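MTH396 protein (Methanothermobacter thermautotrophicus, PDB 1NXH) is of unknown function but forms a disulfide-linked homodimer and belongs to the EhaM family, probably linked to the energy-converting hydrogenase Eha of methanogens. Local coordinates at residues A[20-25]-A[39-43]; A[95-99]-A[115-120]; A[70-75]-A[109-113]. All coordinates share one frame. Residues are numbered along the deposited sequence.

Interaction 1: residues A[20-25]-A[39-43]; sequences WQEDVV and FQDIL
Two helices that cross almost at right angles can touch over little more than one turn each, and residues 20-25 and 39-43 illustrate the case. The short axes run at 83° and approach to 12.3 Å, with Val25 CA and Gln40 CA the nearest pair at 6.6 Å. In residues 20-25 the helix widens: Trp20 O accepts from Val24 N at 2.7 Å and also from Val25 N at 3.3 Å, a pi-type turn. Residues 39-43 keep the regular alpha pattern, Leu43 N bonding to Phe39 O at 2.8 Å. Phe39 comes first, its CA-CB bond toward the other helix and chi1 at t. The edge of its ring meets the backbone, with Phe39 CD2 3.5 Å from Val25 O, and Phe39 CD2 also lies 4.1 Å from Val25 CG1. Gln40 leaves its helix sideways, but chi1 and chi2, both t, extend it until it reaches the side chain of Gln21, and Gln40 OE1 sits 4.1 Å from Val25 CG1. Asp41 and Ile42 turn to other partners, Arg12 in a salt bridge and Leu124 of the second subunit. Leu43 (m, t) points back toward the crossing, placing Leu43 CD1 4.0 Å from Val25 CG1 and 4.1 Å from Trp20 CZ3 at the indole edge. Helices 49-60 (Leu52, Leu55) and 5-15 (Ile14, Leu15) close round Trp20, while Met84 of the second subunit reaches Leu43. The arrangement is near-orthogonal packing of helices 18-25 and 36-46 in the N-terminal part of an elongated all-helical chain that lies against a second subunit.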
ATOM      1  N   TRP A  20      -2.291 -21.383   9.824  1.00 40.53           N
ATOM      2  CA  TRP A  20      -1.589 -20.929   8.632  1.00 40.53           C
ATOM      3  C   TRP A  20      -2.582 -20.664   7.508  1.00 40.53           C
ATOM      4  O   TRP A  20      -2.720 -19.547   7.018  1.00 40.53           O
ATOM      5  CB  TRP A  20      -0.569 -21.986   8.178  1.00 40.15           C
ATOM      6  CG  TRP A  20       0.808 -21.756   8.694  1.00 40.15           C
ATOM      7  CD1 TRP A  20       1.240 -21.879   9.990  1.00 40.15           C
ATOM      8  CD2 TRP A  20       1.926 -21.279   7.941  1.00 40.15           C
ATOM      9  NE1 TRP A  20       2.559 -21.502  10.088  1.00 40.15           N
ATOM     10  CE2 TRP A  20       3.006 -21.128   8.845  1.00 40.15           C
ATOM     11  CE3 TRP A  20       2.122 -20.959   6.589  1.00 40.15           C
ATOM     12  CZ2 TRP A  20       4.272 -20.666   8.435  1.00 40.15           C
ATOM     13  CZ3 TRP A  20       3.380 -20.496   6.184  1.00 40.15           C
ATOM     14  CH2 TRP A  20       4.436 -20.354   7.106  1.00 40.15           C
ATOM     15  N   GLN A  21      -3.278 -21.716   7.111  1.00 49.18           N
ATOM     16  CA  GLN A  21      -4.259 -21.642   6.046  1.00 49.18           C
ATOM     17  C   GLN A  21      -5.187 -20.447   6.166  1.00 49.18           C
ATOM     18  O   GLN A  21      -5.504 -19.788   5.188  1.00 49.18           O
ATOM     19  CB  GLN A  21      -5.073 -22.934   6.038  1.00 62.25           C
ATOM     20  CG  GLN A  21      -4.265 -24.163   5.640  1.00 62.25           C
ATOM     21  CD  GLN A  21      -4.055 -24.266   4.133  1.00 62.25           C
ATOM     22  OE1 GLN A  21      -3.056 -24.825   3.669  1.00 62.25           O
ATOM     23  NE2 GLN A  21      -5.008 -23.745   3.363  1.00 62.25           N
ATOM     24  N   GLU A  22      -5.610 -20.166   7.384  1.00 63.02           N
ATOM     25  CA  GLU A  22      -6.519 -19.066   7.628  1.00 63.02           C
ATOM     26  C   GLU A  22      -5.889 -17.686   7.746  1.00 63.02           C
ATOM     27  O   GLU A  22      -6.508 -16.695   7.377  1.00 63.02           O
ATOM     28  CB  GLU A  22      -7.313 -19.359   8.895  1.00106.04           C
ATOM     29  CG  GLU A  22      -8.441 -20.323   8.694  1.00106.04           C
ATOM     30  CD  GLU A  22      -9.596 -19.670   7.974  1.00106.04           C
ATOM     31  OE1 GLU A  22      -9.381 -19.151   6.855  1.00106.04           O
ATOM     32  OE2 GLU A  22     -10.714 -19.670   8.530  1.00106.04           O
ATOM     33  N   ASP A  23      -4.665 -17.621   8.261  1.00 69.03           N
ATOM     34  CA  ASP A  23      -3.986 -16.344   8.470  1.00 69.03           C
ATOM     35  C   ASP A  23      -2.926 -15.963   7.441  1.00 69.03           C
ATOM     36  O   ASP A  23      -2.531 -14.799   7.347  1.00 69.03           O
ATOM     37  CB  ASP A  23      -3.316 -16.338   9.850  1.00 75.85           C
ATOM     38  CG  ASP A  23      -4.302 -16.520  10.979  1.00 75.85           C
ATOM     39  OD1 ASP A  23      -3.878 -16.448  12.152  1.00 75.85           O
ATOM     40  OD2 ASP A  23      -5.497 -16.736  10.694  1.00 75.85           O
ATOM     41  N   VAL A  24      -2.481 -16.930   6.655  1.00 33.06           N
ATOM     42  CA  VAL A  24      -1.410 -16.664   5.720  1.00 33.06           C
ATOM     43  C   VAL A  24      -1.617 -17.153   4.303  1.00 33.06           C
ATOM     44  O   VAL A  24      -1.776 -16.366   3.373  1.00 33.06           O
ATOM     45  CB  VAL A  24      -0.118 -17.315   6.231  1.00 30.20           C
ATOM     46  CG1 VAL A  24       1.068 -16.835   5.416  1.00 30.20           C
ATOM     47  CG2 VAL A  24       0.048 -17.036   7.725  1.00 30.20           C
ATOM     48  N   VAL A  25      -1.583 -18.469   4.143  1.00 68.38           N
ATOM     49  CA  VAL A  25      -1.714 -19.095   2.833  1.00 68.38           C
ATOM     50  C   VAL A  25      -2.932 -18.629   2.038  1.00 68.38           C
ATOM     51  O   VAL A  25      -2.822 -18.283   0.858  1.00 68.38           O
ATOM     52  CB  VAL A  25      -1.752 -20.641   2.970  1.00 29.76           C
ATOM     53  CG1 VAL A  25      -0.678 -21.269   2.071  1.00 29.76           C
ATOM     54  CG2 VAL A  25      -1.540 -21.053   4.441  1.00 29.76           C
ATOM     55  N   PHE A  39       0.803 -21.137  -4.440  1.00 54.17           N
ATOM     56  CA  PHE A  39       1.458 -20.387  -3.382  1.00 54.17           C
ATOM     57  C   PHE A  39       2.089 -21.327  -2.386  1.00 54.17           C
ATOM     58  O   PHE A  39       3.271 -21.213  -2.052  1.00 54.17           O
ATOM     59  CB  PHE A  39       0.441 -19.514  -2.665  1.00 43.10           C
ATOM     60  CG  PHE A  39       1.053 -18.533  -1.710  1.00 43.10           C
ATOM     61  CD1 PHE A  39       2.237 -17.863  -2.043  1.00 43.10           C
ATOM     62  CD2 PHE A  39       0.414 -18.217  -0.509  1.00 43.10           C
ATOM     63  CE1 PHE A  39       2.770 -16.891  -1.202  1.00 43.10           C
ATOM     64  CE2 PHE A  39       0.940 -17.237   0.352  1.00 43.10           C
ATOM     65  CZ  PHE A  39       2.119 -16.576   0.002  1.00 43.10           C
ATOM     66  N   GLN A  40       1.279 -22.263  -1.917  1.00 31.39           N
ATOM     67  CA  GLN A  40       1.731 -23.248  -0.955  1.00 31.39           C
ATOM     68  C   GLN A  40       3.032 -23.919  -1.407  1.00 31.39           C
ATOM     69  O   GLN A  40       3.967 -24.090  -0.624  1.00 31.39           O
ATOM     70  CB  GLN A  40       0.645 -24.286  -0.762  1.00106.96           C
ATOM     71  CG  GLN A  40       0.857 -25.118   0.462  1.00106.96           C
ATOM     72  CD  GLN A  40      -0.399 -25.831   0.872  1.00106.96           C
ATOM     73  OE1 GLN A  40      -1.450 -25.204   1.021  1.00106.96           O
ATOM     74  NE2 GLN A  40      -0.305 -27.148   1.065  1.00106.96           N
ATOM     75  N   ASP A  41       3.080 -24.299  -2.675  1.00 26.96           N
ATOM     76  CA  ASP A  41       4.260 -24.931  -3.247  1.00 26.96           C
ATOM     77  C   ASP A  41       5.414 -23.954  -3.298  1.00 26.96           C
ATOM     78  O   ASP A  41       6.573 -24.351  -3.172  1.00 26.96           O
ATOM     79  CB  ASP A  41       3.965 -25.394  -4.658  1.00 78.07           C
ATOM     80  CG  ASP A  41       2.701 -26.175  -4.736  1.00 78.07           C
ATOM     81  OD1 ASP A  41       2.664 -27.266  -4.137  1.00 78.07           O
ATOM     82  OD2 ASP A  41       1.743 -25.693  -5.377  1.00 78.07           O
ATOM     83  N   ILE A  42       5.090 -22.682  -3.522  1.00 39.98           N
ATOM     84  CA  ILE A  42       6.101 -21.639  -3.588  1.00 39.98           C
ATOM     85  C   ILE A  42       6.739 -21.547  -2.221  1.00 39.98           C
ATOM     86  O   ILE A  42       7.964 -21.538  -2.092  1.00 39.98           O
ATOM     87  CB  ILE A  42       5.482 -20.283  -3.944  1.00 55.78           C
ATOM     88  CG1 ILE A  42       5.127 -20.258  -5.426  1.00 55.78           C
ATOM     89  CG2 ILE A  42       6.457 -19.164  -3.643  1.00 55.78           C
ATOM     90  CD1 ILE A  42       4.367 -19.034  -5.845  1.00 55.78           C
ATOM     91  N   LEU A  43       5.897 -21.470  -1.199  1.00 44.02           N
ATOM     92  CA  LEU A  43       6.395 -21.411   0.163  1.00 44.02           C
ATOM     93  C   LEU A  43       7.249 -22.649   0.365  1.00 44.02           C
ATOM     94  O   LEU A  43       8.389 -22.567   0.815  1.00 44.02           O
ATOM     95  CB  LEU A  43       5.240 -21.436   1.147  1.00 23.37           C
ATOM     96  CG  LEU A  43       4.251 -20.289   1.008  1.00 23.37           C
ATOM     97  CD1 LEU A  43       3.187 -20.446   2.064  1.00 23.37           C
ATOM     98  CD2 LEU A  43       4.952 -18.958   1.184  1.00 23.37           C
TER

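Interaction 2: residues A[95-99]-A[115-120]; sequences LKDEI and EGRRRL
This is a helical-hairpin contact: helix 89-104 turns through a short connection into helix 109-124, and residues 95-99 pack against residues 115-120 in the C-terminal half of the chain. The N-to-C directions of the two short axes differ by 149°, so the partners run roughly antiparallel, 10.3 Å apart at closest approach. Both are regular alpha helix, with Ile99 N to Leu95 O at 3.1 Å and Leu120 N to Gly116 O at 2.9 Å. The register is set by Ile99 and Gly116, whose CA atoms are 6.1 Å apart; a CB on Gly116 would point toward helix 89-104, and Ile99 (m, m) faces this bare backbone. One turn earlier, Leu95 (t, p) packs against Arg119 and Leu120: Leu95 CD1 is 3.8 Å from Arg119 CB, and Leu95 CD2 is 4.3 Å from Leu120 CB. Leu71 of helix 63-74 packs on Ile99, Leu75, just after that helix, on Leu95, and Leu80 of helix 77-83 on Leu120. At the more exposed margin, Glu98 and Arg119 both point toward the opposing helix and form a salt bridge, Glu98 OE1 to Arg119 NH1 at 2.7 Å, though the exact place of NH1 is less sure. Glu115 extends it within its own helix, accepting from Arg119 NH2 on OE1 at 3.2 Å and from Arg118 NE on OE2 at 2.9 Å. The chemistry is therefore graded: apolar packing of Leu95, Ile99 and Leu120 about a glycine inside, and outside it a four-residue network giving a charged link at the margin.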
ATOM      1  N   LEU A  95      -6.162   7.824  13.178  1.00 26.96           N
ATOM      2  CA  LEU A  95      -6.984   7.168  12.170  1.00 26.96           C
ATOM      3  C   LEU A  95      -6.488   5.773  11.815  1.00 26.96           C
ATOM      4  O   LEU A  95      -7.275   4.816  11.700  1.00 26.96           O
ATOM      5  CB  LEU A  95      -7.031   8.006  10.897  1.00 17.71           C
ATOM      6  CG  LEU A  95      -7.907   7.398   9.790  1.00 17.71           C
ATOM      7  CD1 LEU A  95      -9.360   7.262  10.282  1.00 17.71           C
ATOM      8  CD2 LEU A  95      -7.836   8.275   8.541  1.00 17.71           C
ATOM      9  N   LYS A  96      -5.178   5.658  11.628  1.00 38.74           N
ATOM     10  CA  LYS A  96      -4.604   4.368  11.286  1.00 38.74           C
ATOM     11  C   LYS A  96      -4.802   3.407  12.451  1.00 38.74           C
ATOM     12  O   LYS A  96      -5.029   2.211  12.248  1.00 38.74           O
ATOM     13  CB  LYS A  96      -3.122   4.536  10.940  1.00 38.56           C
ATOM     14  CG  LYS A  96      -2.905   5.199   9.574  1.00 38.56           C
ATOM     15  CD  LYS A  96      -1.639   6.056   9.524  1.00 38.56           C
ATOM     16  CE  LYS A  96      -0.364   5.208   9.568  1.00 38.56           C
ATOM     17  NZ  LYS A  96       0.868   6.056   9.660  1.00 38.56           N
ATOM     18  N   ASP A  97      -4.750   3.939  13.671  1.00 25.52           N
ATOM     19  CA  ASP A  97      -4.927   3.112  14.853  1.00 25.52           C
ATOM     20  C   ASP A  97      -6.286   2.437  14.865  1.00 25.52           C
ATOM     21  O   ASP A  97      -6.390   1.202  14.842  1.00 25.52           O
ATOM     22  CB  ASP A  97      -4.779   3.946  16.122  1.00 54.29           C
ATOM     23  CG  ASP A  97      -3.355   4.377  16.363  1.00 54.29           C
ATOM     24  OD1 ASP A  97      -2.443   3.622  15.973  1.00 54.29           O
ATOM     25  OD2 ASP A  97      -3.144   5.456  16.955  1.00 54.29           O
ATOM     26  N   GLU A  98      -7.327   3.261  14.907  1.00 30.21           N
ATOM     27  CA  GLU A  98      -8.695   2.773  14.936  1.00 30.21           C
ATOM     28  C   GLU A  98      -9.065   1.841  13.801  1.00 30.21           C
ATOM     29  O   GLU A  98      -9.763   0.856  14.042  1.00 30.21           O
ATOM     30  CB  GLU A  98      -9.669   3.937  14.968  1.00 80.09           C
ATOM     31  CG  GLU A  98      -9.197   5.147  14.237  1.00 80.09           C
ATOM     32  CD  GLU A  98     -10.108   6.306  14.494  1.00 80.09           C
ATOM     33  OE1 GLU A  98     -10.553   6.439  15.654  1.00 80.09           O
ATOM     34  OE2 GLU A  98     -10.380   7.081  13.553  1.00 80.09           O
ATOM     35  N   ILE A  99      -8.630   2.134  12.574  1.00 27.60           N
ATOM     36  CA  ILE A  99      -8.963   1.242  11.460  1.00 27.60           C
ATOM     37  C   ILE A  99      -8.251  -0.080  11.682  1.00 27.60           C
ATOM     38  O   ILE A  99      -8.833  -1.149  11.515  1.00 27.60           O
ATOM     39  CB  ILE A  99      -8.508   1.772  10.076  1.00 22.50           C
ATOM     40  CG1 ILE A  99      -8.982   3.214   9.858  1.00 22.50           C
ATOM     41  CG2 ILE A  99      -9.071   0.856   8.960  1.00 22.50           C
ATOM     42  CD1 ILE A  99     -10.479   3.362   9.731  1.00 22.50           C
ATOM     43  N   GLU A 115     -14.546   2.428   5.716  1.00 33.49           N
ATOM     44  CA  GLU A 115     -14.851   3.198   6.918  1.00 33.49           C
ATOM     45  C   GLU A 115     -13.744   4.226   7.167  1.00 33.49           C
ATOM     46  O   GLU A 115     -14.006   5.342   7.635  1.00 33.49           O
ATOM     47  CB  GLU A 115     -14.976   2.262   8.126  1.00106.39           C
ATOM     48  CG  GLU A 115     -16.294   2.373   8.881  1.00106.39           C
ATOM     49  CD  GLU A 115     -16.538   3.768   9.439  1.00106.39           C
ATOM     50  OE1 GLU A 115     -15.639   4.294  10.133  1.00106.39           O
ATOM     51  OE2 GLU A 115     -17.627   4.335   9.194  1.00106.39           O
ATOM     52  N   GLY A 116     -12.503   3.846   6.853  1.00 29.45           N
ATOM     53  CA  GLY A 116     -11.377   4.751   7.048  1.00 29.45           C
ATOM     54  C   GLY A 116     -11.436   5.907   6.062  1.00 29.45           C
ATOM     55  O   GLY A 116     -11.022   7.044   6.364  1.00 29.45           O
ATOM     56  N   ARG A 117     -11.941   5.591   4.868  1.00 31.33           N
ATOM     57  CA  ARG A 117     -12.102   6.563   3.809  1.00 31.33           C
ATOM     58  C   ARG A 117     -13.086   7.581   4.384  1.00 31.33           C
ATOM     59  O   ARG A 117     -12.858   8.796   4.333  1.00 31.33           O
ATOM     60  CB  ARG A 117     -12.698   5.879   2.588  1.00 65.23           C
ATOM     61  CG  ARG A 117     -12.595   6.676   1.323  1.00 65.23           C
ATOM     62  CD  ARG A 117     -11.495   6.127   0.475  1.00 65.23           C
ATOM     63  NE  ARG A 117     -11.718   4.707   0.228  1.00 65.23           N
ATOM     64  CZ  ARG A 117     -10.910   3.921  -0.485  1.00 65.23           C
ATOM     65  NH1 ARG A 117      -9.796   4.405  -1.040  1.00 65.23           N
ATOM     66  NH2 ARG A 117     -11.220   2.633  -0.642  1.00 65.23           N
ATOM     67  N   ARG A 118     -14.173   7.064   4.953  1.00 40.36           N
ATOM     68  CA  ARG A 118     -15.204   7.901   5.563  1.00 40.36           C
ATOM     69  C   ARG A 118     -14.648   8.854   6.627  1.00 40.36           C
ATOM     70  O   ARG A 118     -14.738  10.080   6.478  1.00 40.36           O
ATOM     71  CB  ARG A 118     -16.318   7.030   6.180  1.00 64.14           C
ATOM     72  CG  ARG A 118     -17.348   6.497   5.166  1.00 64.14           C
ATOM     73  CD  ARG A 118     -18.693   6.092   5.812  1.00 64.14           C
ATOM     74  NE  ARG A 118     -18.660   4.797   6.505  1.00 64.14           N
ATOM     75  CZ  ARG A 118     -18.581   3.607   5.904  1.00 64.14           C
ATOM     76  NH1 ARG A 118     -18.526   3.519   4.579  1.00 64.14           N
ATOM     77  NH2 ARG A 118     -18.545   2.498   6.635  1.00 64.14           N
ATOM     78  N   ARG A 119     -14.072   8.303   7.694  1.00 51.46           N
ATOM     79  CA  ARG A 119     -13.548   9.160   8.743  1.00 51.46           C
ATOM     80  C   ARG A 119     -12.497  10.121   8.201  1.00 51.46           C
ATOM     81  O   ARG A 119     -12.285  11.187   8.764  1.00 51.46           O
ATOM     82  CB  ARG A 119     -12.985   8.334   9.896  1.00 71.37           C
ATOM     83  CG  ARG A 119     -13.202   9.029  11.253  1.00 71.37           C
ATOM     84  CD  ARG A 119     -12.871   8.116  12.424  1.00 71.37           C
ATOM     85  NE  ARG A 119     -13.324   6.748  12.165  1.00 71.37           N
ATOM     86  CZ  ARG A 119     -13.286   5.751  13.049  1.00 71.37           C
ATOM     87  NH1 ARG A 119     -12.815   5.958  14.272  1.00 71.37           N
ATOM     88  NH2 ARG A 119     -13.713   4.537  12.706  1.00 71.37           N
ATOM     89  N   LEU A 120     -11.852   9.747   7.101  1.00 52.11           N
ATOM     90  CA  LEU A 120     -10.849  10.606   6.484  1.00 52.11           C
ATOM     91  C   LEU A 120     -11.534  11.838   5.937  1.00 52.11           C
ATOM     92  O   LEU A 120     -11.216  12.964   6.325  1.00 52.11           O
ATOM     93  CB  LEU A 120     -10.148   9.895   5.326  1.00 31.70           C
ATOM     94  CG  LEU A 120      -9.215  10.838   4.546  1.00 31.70           C
ATOM     95  CD1 LEU A 120      -8.126  11.312   5.473  1.00 31.70           C
ATOM     96  CD2 LEU A 120      -8.603  10.147   3.334  1.00 31.70           C
TER

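Interaction 3: residues A[70-75]-A[109-113]; sequences KLHSDL and YSEAL
Tyr109 gives up most surface here, and the contact between residues 70-75 and 109-113 can be read from its ring. With chi1 at t and its CA-CB bond toward the partner, it spans a gap in which the short helix axes approach to 11.7 Å and cross at -53°. Its hydroxyl ends the span by donating from Tyr109 OH to Asp74 OD1 in a very short hydrogen bond of 2.5 Å. Lys70, one turn before Asp74, lays its aliphatic chain over one ring face, a CH-pi contact with Lys70 CD 4.2 Å from the centroid of the Tyr109 ring; after an all-t run from chi1 to chi3, chi4 at p sets NZ to hydrogen-bond with Gln76 of the second subunit. Leu71 (m, t) takes the ring edge, with Leu71 CD2 3.3 Å from Tyr109 CE1. Leu113, one turn on from Tyr109, buries the next largest area. Its extended t, t rotamer brings Leu113 CD2 to 3.4 Å from Leu75 CD2 and Leu113 CD1 to 3.3 Å from Asp74 OD1, so the leucine flanks the polar bond. Leu71 CA and Leu113 CA, 7.1 Å apart, are the nearest CA pair. Helical hydrogen bonds include Asp74 N to Lys70 O (2.7 Å), Leu75 N to Leu71 O (2.8 Å) and Leu113 N to Tyr109 O (2.6 Å), although Leu75 leaves helical phi/psi. Helix 89-104 packs on both, Ile99 on Leu71 and Leu95 on Leu75 just after helix 63-74, making a three-helix cluster in the C-terminal half, where Asp74 packs on Asp74 of the second subunit.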
ATOM      1  N   LYS A  70      -0.396  -0.620   4.727  1.00 25.20           N
ATOM      2  CA  LYS A  70      -1.424  -0.738   3.692  1.00 25.20           C
ATOM      3  C   LYS A  70      -2.376   0.458   3.805  1.00 25.20           C
ATOM      4  O   LYS A  70      -2.656   1.143   2.819  1.00 25.20           O
ATOM      5  CB  LYS A  70      -2.181  -2.074   3.857  1.00 37.88           C
ATOM      6  CG  LYS A  70      -2.715  -2.674   2.535  1.00 37.88           C
ATOM      7  CD  LYS A  70      -3.191  -4.139   2.686  1.00 37.88           C
ATOM      8  CE  LYS A  70      -4.058  -4.656   1.485  1.00 37.88           C
ATOM      9  NZ  LYS A  70      -3.333  -4.900   0.187  1.00 37.88           N
ATOM     10  N   LEU A  71      -2.846   0.726   5.018  1.00 28.29           N
ATOM     11  CA  LEU A  71      -3.761   1.843   5.246  1.00 28.29           C
ATOM     12  C   LEU A  71      -3.166   3.163   4.791  1.00 28.29           C
ATOM     13  O   LEU A  71      -3.763   3.894   4.005  1.00 28.29           O
ATOM     14  CB  LEU A  71      -4.130   1.937   6.729  1.00 25.39           C
ATOM     15  CG  LEU A  71      -4.906   0.714   7.210  1.00 25.39           C
ATOM     16  CD1 LEU A  71      -5.106   0.755   8.709  1.00 25.39           C
ATOM     17  CD2 LEU A  71      -6.239   0.662   6.463  1.00 25.39           C
ATOM     18  N   HIS A  72      -1.981   3.458   5.296  1.00 29.23           N
ATOM     19  CA  HIS A  72      -1.308   4.693   4.955  1.00 29.23           C
ATOM     20  C   HIS A  72      -1.346   4.888   3.453  1.00 29.23           C
ATOM     21  O   HIS A  72      -1.684   5.970   2.958  1.00 29.23           O
ATOM     22  CB  HIS A  72       0.145   4.647   5.422  1.00 23.28           C
ATOM     23  CG  HIS A  72       0.795   5.990   5.453  1.00 23.28           C
ATOM     24  ND1 HIS A  72       0.510   6.929   6.424  1.00 23.28           N
ATOM     25  CD2 HIS A  72       1.661   6.582   4.598  1.00 23.28           C
ATOM     26  CE1 HIS A  72       1.177   8.042   6.166  1.00 23.28           C
ATOM     27  NE2 HIS A  72       1.880   7.861   5.063  1.00 23.28           N
ATOM     28  N   SER A  73      -1.000   3.818   2.741  1.00 20.63           N
ATOM     29  CA  SER A  73      -0.965   3.833   1.287  1.00 20.63           C
ATOM     30  C   SER A  73      -2.338   4.019   0.686  1.00 20.63           C
ATOM     31  O   SER A  73      -2.604   5.011   0.016  1.00 20.63           O
ATOM     32  CB  SER A  73      -0.382   2.543   0.737  1.00 35.85           C
ATOM     33  OG  SER A  73      -0.553   2.524  -0.669  1.00 35.85           O
ATOM     34  N   ASP A  74      -3.213   3.056   0.927  1.00 29.17           N
ATOM     35  CA  ASP A  74      -4.561   3.114   0.399  1.00 29.17           C
ATOM     36  C   ASP A  74      -5.282   4.425   0.676  1.00 29.17           C
ATOM     37  O   ASP A  74      -6.111   4.858  -0.133  1.00 29.17           O
ATOM     38  CB  ASP A  74      -5.372   1.957   0.959  1.00 35.37           C
ATOM     39  CG  ASP A  74      -4.850   0.635   0.500  1.00 35.37           C
ATOM     40  OD1 ASP A  74      -5.381  -0.393   0.956  1.00 35.37           O
ATOM     41  OD2 ASP A  74      -3.908   0.625  -0.328  1.00 35.37           O
ATOM     42  N   LEU A  75      -4.973   5.048   1.813  1.00 16.72           N
ATOM     43  CA  LEU A  75      -5.603   6.309   2.187  1.00 16.72           C
ATOM     44  C   LEU A  75      -4.834   7.527   1.695  1.00 16.72           C
ATOM     45  O   LEU A  75      -4.935   8.607   2.263  1.00 16.72           O
ATOM     46  CB  LEU A  75      -5.773   6.392   3.697  1.00 45.69           C
ATOM     47  CG  LEU A  75      -6.734   5.367   4.305  1.00 45.69           C
ATOM     48  CD1 LEU A  75      -6.937   5.688   5.787  1.00 45.69           C
ATOM     49  CD2 LEU A  75      -8.070   5.414   3.579  1.00 45.69           C
ATOM     50  N   TYR A 109     -10.642  -6.154   5.731  1.00 59.01           N
ATOM     51  CA  TYR A 109      -9.874  -4.995   5.267  1.00 59.01           C
ATOM     52  C   TYR A 109     -10.721  -4.143   4.345  1.00 59.01           C
ATOM     53  O   TYR A 109     -10.975  -2.972   4.617  1.00 59.01           O
ATOM     54  CB  TYR A 109      -8.611  -5.405   4.495  1.00 35.33           C
ATOM     55  CG  TYR A 109      -7.744  -4.204   4.160  1.00 35.33           C
ATOM     56  CD1 TYR A 109      -7.211  -3.423   5.180  1.00 35.33           C
ATOM     57  CD2 TYR A 109      -7.526  -3.798   2.837  1.00 35.33           C
ATOM     58  CE1 TYR A 109      -6.498  -2.268   4.909  1.00 35.33           C
ATOM     59  CE2 TYR A 109      -6.802  -2.629   2.553  1.00 35.33           C
ATOM     60  CZ  TYR A 109      -6.297  -1.866   3.604  1.00 35.33           C
ATOM     61  OH  TYR A 109      -5.640  -0.668   3.400  1.00 35.33           O
ATOM     62  N   SER A 110     -11.140  -4.760   3.250  1.00 29.60           N
ATOM     63  CA  SER A 110     -11.958  -4.114   2.254  1.00 29.60           C
ATOM     64  C   SER A 110     -12.939  -3.217   2.969  1.00 29.60           C
ATOM     65  O   SER A 110     -12.869  -1.989   2.879  1.00 29.60           O
ATOM     66  CB  SER A 110     -12.721  -5.167   1.472  1.00 68.66           C
ATOM     67  OG  SER A 110     -12.136  -6.440   1.675  1.00 68.66           O
ATOM     68  N   GLU A 111     -13.855  -3.837   3.697  1.00 40.31           N
ATOM     69  CA  GLU A 111     -14.860  -3.080   4.413  1.00 40.31           C
ATOM     70  C   GLU A 111     -14.241  -2.042   5.338  1.00 40.31           C
ATOM     71  O   GLU A 111     -14.677  -0.897   5.348  1.00 40.31           O
ATOM     72  CB  GLU A 111     -15.753  -4.035   5.194  1.00 97.82           C
ATOM     73  CG  GLU A 111     -16.474  -5.038   4.297  1.00 97.82           C
ATOM     74  CD  GLU A 111     -17.076  -6.196   5.074  1.00 97.82           C
ATOM     75  OE1 GLU A 111     -17.749  -5.932   6.093  1.00 97.82           O
ATOM     76  OE2 GLU A 111     -16.880  -7.364   4.663  1.00 97.82           O
ATOM     77  N   ALA A 112     -13.217  -2.432   6.096  1.00 49.82           N
ATOM     78  CA  ALA A 112     -12.554  -1.523   7.035  1.00 49.82           C
ATOM     79  C   ALA A 112     -11.962  -0.274   6.368  1.00 49.82           C
ATOM     80  O   ALA A 112     -12.044   0.832   6.908  1.00 49.82           O
ATOM     81  CB  ALA A 112     -11.466  -2.270   7.796  1.00 11.00           C
ATOM     82  N   LEU A 113     -11.361  -0.452   5.196  1.00 47.06           N
ATOM     83  CA  LEU A 113     -10.763   0.663   4.473  1.00 47.06           C
ATOM     84  C   LEU A 113     -11.839   1.694   4.122  1.00 47.06           C
ATOM     85  O   LEU A 113     -11.607   2.905   4.198  1.00 47.06           O
ATOM     86  CB  LEU A 113     -10.093   0.156   3.189  1.00 14.07           C
ATOM     87  CG  LEU A 113      -8.924   0.977   2.638  1.00 14.07           C
ATOM     88  CD1 LEU A 113      -8.551   0.461   1.284  1.00 14.07           C
ATOM     89  CD2 LEU A 113      -9.293   2.448   2.525  1.00 14.07           C
TER

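In the fold
The three contacts show how chemistry follows burial. Interaction 1, in the N-terminal half of this all-helical chain, is buried and chiefly apolar; interactions 2 and 3, across the chain's centre from it, are partly buried and add charged or polar pairs to their leucines. Interaction 1 stands apart, its centre 22 Å from that of interaction 3 and 29 Å from that of interaction 2. The latter two have centres only 8 Å apart, share helix 109-124 and touch directly, Ile99 CG2 being 3.8 Å from Leu71 CD2. The second subunit reaches all three, so each contact also adjoins the dimer interface.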